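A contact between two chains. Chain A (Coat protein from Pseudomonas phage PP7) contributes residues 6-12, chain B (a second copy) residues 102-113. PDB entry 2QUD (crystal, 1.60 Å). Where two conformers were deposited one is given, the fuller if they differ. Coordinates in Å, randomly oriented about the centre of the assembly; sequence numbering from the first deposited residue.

Chain A 6-12: KTIVLSV
Chain B 102-113: DLTKSLVATSQV

The strand of one coat-protein subunit meets polar side chains of the other at its backbone: a glutamine amide hydrogen-bonds near its start, and a serine hydroxyl lies against it near its end. Gln B112 NE2 donates to Thr A7 O at 3.1 Å, with an N-H...O angle of 177°. Four residues along the strand, Ser B106 OG lies 2.9 Å from both Ser A11 N and Ser A11 O and 3.3 Å from Leu A10 CA. Ser B106 (chi1 t, 176°) points its CA-to-CB bond toward the strand, and with so short a side chain its CA comes to 5.5 Å from Leu A10 CA.

Residues A7-A12 form an extended strand, phi about -100 to -130° and psi mostly 120 to 165°, falling to 88° at Val A12. Residues B102-B108 continue a helix that begins earlier in the chain, with phi/psi near -65/-40°. The two axes approach to 7.3 Å and their N-to-C directions diverge by 121°. The register runs from Leu A10 over Ser B106 to Ile A8 beside Gln B112, where the CA atoms are 7.5 Å apart.

Strand alternation directs the CA-to-CB bonds of Ile A8, Leu A10 and Val A12 toward chain B, while those of Thr A7, Val A9 and Ser A11 point sideways. Leu A10 (chi1 m, chi2 t) is buried and loses 89 Å² to the other stretch. Its CD1 lies 3.9 Å from Leu B103 CD2, and its CD2 lies 4.1 Å from Leu B107 CD1 and 3.9 Å from Thr B110 CG2, so its forked end fits among them. Ile A8, with chi1 and chi2 both t, extends its CD1 to 3.9 Å from Leu B107 CD1 and 3.5 Å from Gln B112 OE1. Leu B103 (m,t) and Leu B107 (t,p) are buried, their apolar side chains a suitable surface for Leu A10 and Ile A8.

Between the helices, Thr B110 (phi/psi -69/149°, chi1 p) serves the turn and the contact together. Its OG1 donates to Leu B107 O at 2.7 Å and accepts from Val B113 N at 3.1 Å, capping the helix that starts at Ser B111 and continues beyond Val B113, while its CG2 packs 3.8 Å from Val A9 O. Gln B112 (chi1 m, chi2 t, chi3 32°) extends from that second helix to the strand; its OE1 is hydrogen-bonded elsewhere in the structure. Altogether, 490 Å² is buried between the stretches.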

# COMPACT_ATOMS: atom_id res chain seq x y z
N LYS A 6 -19.33 9.89 -5.06
CA LYS A 6 -18.59 9.40 -3.92
C LYS A 6 -17.17 9.97 -3.94
O LYS A 6 -16.60 10.14 -4.98
CB LYS A 6 -18.54 7.87 -3.96
CG LYS A 6 -19.89 7.19 -3.77
CD LYS A 6 -19.67 5.73 -3.59
CE LYS A 6 -20.95 4.93 -3.20
NZ LYS A 6 -22.20 5.13 -3.99
N THR A 7 -16.62 10.26 -2.76
CA THR A 7 -15.25 10.74 -2.66
C THR A 7 -14.46 9.99 -1.57
O THR A 7 -15.01 9.38 -0.67
CB THR A 7 -15.19 12.26 -2.32
OG1 THR A 7 -15.78 12.47 -1.02
CG2 THR A 7 -15.89 13.15 -3.38
N ILE A 8 -13.15 10.12 -1.67
CA ILE A 8 -12.20 9.79 -0.60
C ILE A 8 -11.23 10.98 -0.47
O ILE A 8 -10.78 11.52 -1.47
CB ILE A 8 -11.51 8.43 -0.82
CG1 ILE A 8 -10.62 8.07 0.37
CG2 ILE A 8 -10.77 8.37 -2.11
CD1 ILE A 8 -10.17 6.60 0.39
N VAL A 9 -11.01 11.44 0.77
CA VAL A 9 -10.22 12.64 1.04
C VAL A 9 -8.92 12.25 1.74
O VAL A 9 -8.95 11.60 2.82
CB VAL A 9 -11.01 13.61 1.92
CG1 VAL A 9 -10.19 14.91 2.19
CG2 VAL A 9 -12.38 13.91 1.29
N LEU A 10 -7.79 12.60 1.12
CA LEU A 10 -6.46 12.36 1.66
C LEU A 10 -5.99 13.66 2.30
O LEU A 10 -6.10 14.73 1.69
CB LEU A 10 -5.47 11.95 0.57
CG LEU A 10 -5.93 10.75 -0.31
CD1 LEU A 10 -4.83 10.29 -1.25
CD2 LEU A 10 -6.45 9.60 0.52
N SER A 11 -5.55 13.58 3.54
CA SER A 11 -4.99 14.73 4.27
C SER A 11 -3.47 14.62 4.33
O SER A 11 -2.97 13.55 4.68
CB SER A 11 -5.52 14.75 5.71
OG SER A 11 -6.91 15.03 5.78
N VAL A 12 -2.75 15.68 4.02
CA VAL A 12 -1.35 15.88 4.38
C VAL A 12 -1.17 17.14 5.24
O VAL A 12 -0.99 18.23 4.76
CB VAL A 12 -0.52 16.04 3.13
CG1 VAL A 12 0.89 15.75 3.42
CG2 VAL A 12 -1.01 15.11 2.10
N ASP B 102 3.75 10.21 0.25
CA ASP B 102 2.88 10.97 1.17
C ASP B 102 1.40 10.67 0.92
O ASP B 102 0.62 10.51 1.87
CB ASP B 102 3.10 12.48 1.03
CG ASP B 102 4.41 12.96 1.62
OD1 ASP B 102 5.00 12.33 2.53
OD2 ASP B 102 4.79 14.08 1.23
N LEU B 103 1.03 10.57 -0.36
CA LEU B 103 -0.35 10.24 -0.75
C LEU B 103 -0.72 8.82 -0.32
O LEU B 103 -1.82 8.55 0.13
CB LEU B 103 -0.55 10.42 -2.26
CG LEU B 103 -0.59 11.88 -2.79
CD1 LEU B 103 -0.42 11.88 -4.28
CD2 LEU B 103 -1.88 12.57 -2.34
N THR B 104 0.23 7.91 -0.41
CA THR B 104 -0.03 6.56 0.02
C THR B 104 -0.13 6.39 1.52
O THR B 104 -0.94 5.73 2.00
CB THR B 104 1.04 5.59 -0.54
OG1 THR B 104 1.02 5.63 -1.95
CG2 THR B 104 0.75 4.19 -0.08
N LYS B 105 0.76 7.03 2.25
CA LYS B 105 0.65 7.07 3.70
C LYS B 105 -0.74 7.59 4.14
O LYS B 105 -1.38 6.99 5.01
CB LYS B 105 1.76 7.96 4.26
CG LYS B 105 1.75 8.10 5.75
CD LYS B 105 3.01 8.88 6.16
CE LYS B 105 3.00 9.25 7.62
NZ LYS B 105 4.42 9.50 8.15
N SER B 106 -1.20 8.68 3.50
CA SER B 106 -2.50 9.26 3.84
C SER B 106 -3.63 8.32 3.48
O SER B 106 -4.55 8.14 4.27
CB SER B 106 -2.69 10.60 3.14
OG SER B 106 -3.98 11.10 3.40
N LEU B 107 -3.52 7.70 2.31
CA LEU B 107 -4.53 6.75 1.81
C LEU B 107 -4.72 5.59 2.79
O LEU B 107 -5.85 5.26 3.19
CB LEU B 107 -4.11 6.24 0.46
CG LEU B 107 -5.04 5.16 -0.09
CD1 LEU B 107 -6.48 5.59 -0.24
CD2 LEU B 107 -4.50 4.67 -1.46
N VAL B 108 -3.64 4.97 3.18
CA VAL B 108 -3.69 3.80 4.07
C VAL B 108 -4.28 4.22 5.41
O VAL B 108 -5.03 3.46 6.00
CB VAL B 108 -2.30 3.08 4.19
CG1 VAL B 108 -2.34 1.99 5.25
CG2 VAL B 108 -1.87 2.53 2.81
N ALA B 109 -3.97 5.43 5.85
CA ALA B 109 -4.44 5.92 7.15
C ALA B 109 -5.94 6.26 7.19
O ALA B 109 -6.46 6.60 8.26
CB ALA B 109 -3.62 7.14 7.57
N THR B 110 -6.61 6.30 6.04
CA THR B 110 -8.01 6.72 6.01
C THR B 110 -8.89 5.69 6.71
O THR B 110 -8.64 4.48 6.62
CB THR B 110 -8.57 6.95 4.59
OG1 THR B 110 -8.48 5.72 3.84
CG2 THR B 110 -7.86 8.09 3.88
N SER B 111 -9.96 6.19 7.31
CA SER B 111 -10.98 5.30 7.86
C SER B 111 -11.61 4.44 6.76
O SER B 111 -11.99 3.29 7.00
CB SER B 111 -12.07 6.08 8.60
OG SER B 111 -12.80 6.93 7.73
N GLN B 112 -11.71 4.98 5.54
CA GLN B 112 -12.26 4.21 4.43
C GLN B 112 -11.44 2.96 4.12
O GLN B 112 -11.97 1.85 3.90
CB GLN B 112 -12.40 5.08 3.19
CG GLN B 112 -13.55 6.06 3.24
CD GLN B 112 -13.84 6.72 1.92
OE1 GLN B 112 -13.65 6.11 0.86
NE2 GLN B 112 -14.30 7.97 1.97
N VAL B 113 -10.11 3.10 4.08
CA VAL B 113 -9.28 1.93 3.79
C VAL B 113 -9.37 0.94 4.96
O VAL B 113 -9.42 -0.25 4.73
CB VAL B 113 -7.83 2.30 3.43
CG1 VAL B 113 -6.92 1.09 3.47
CG2 VAL B 113 -7.81 2.95 2.06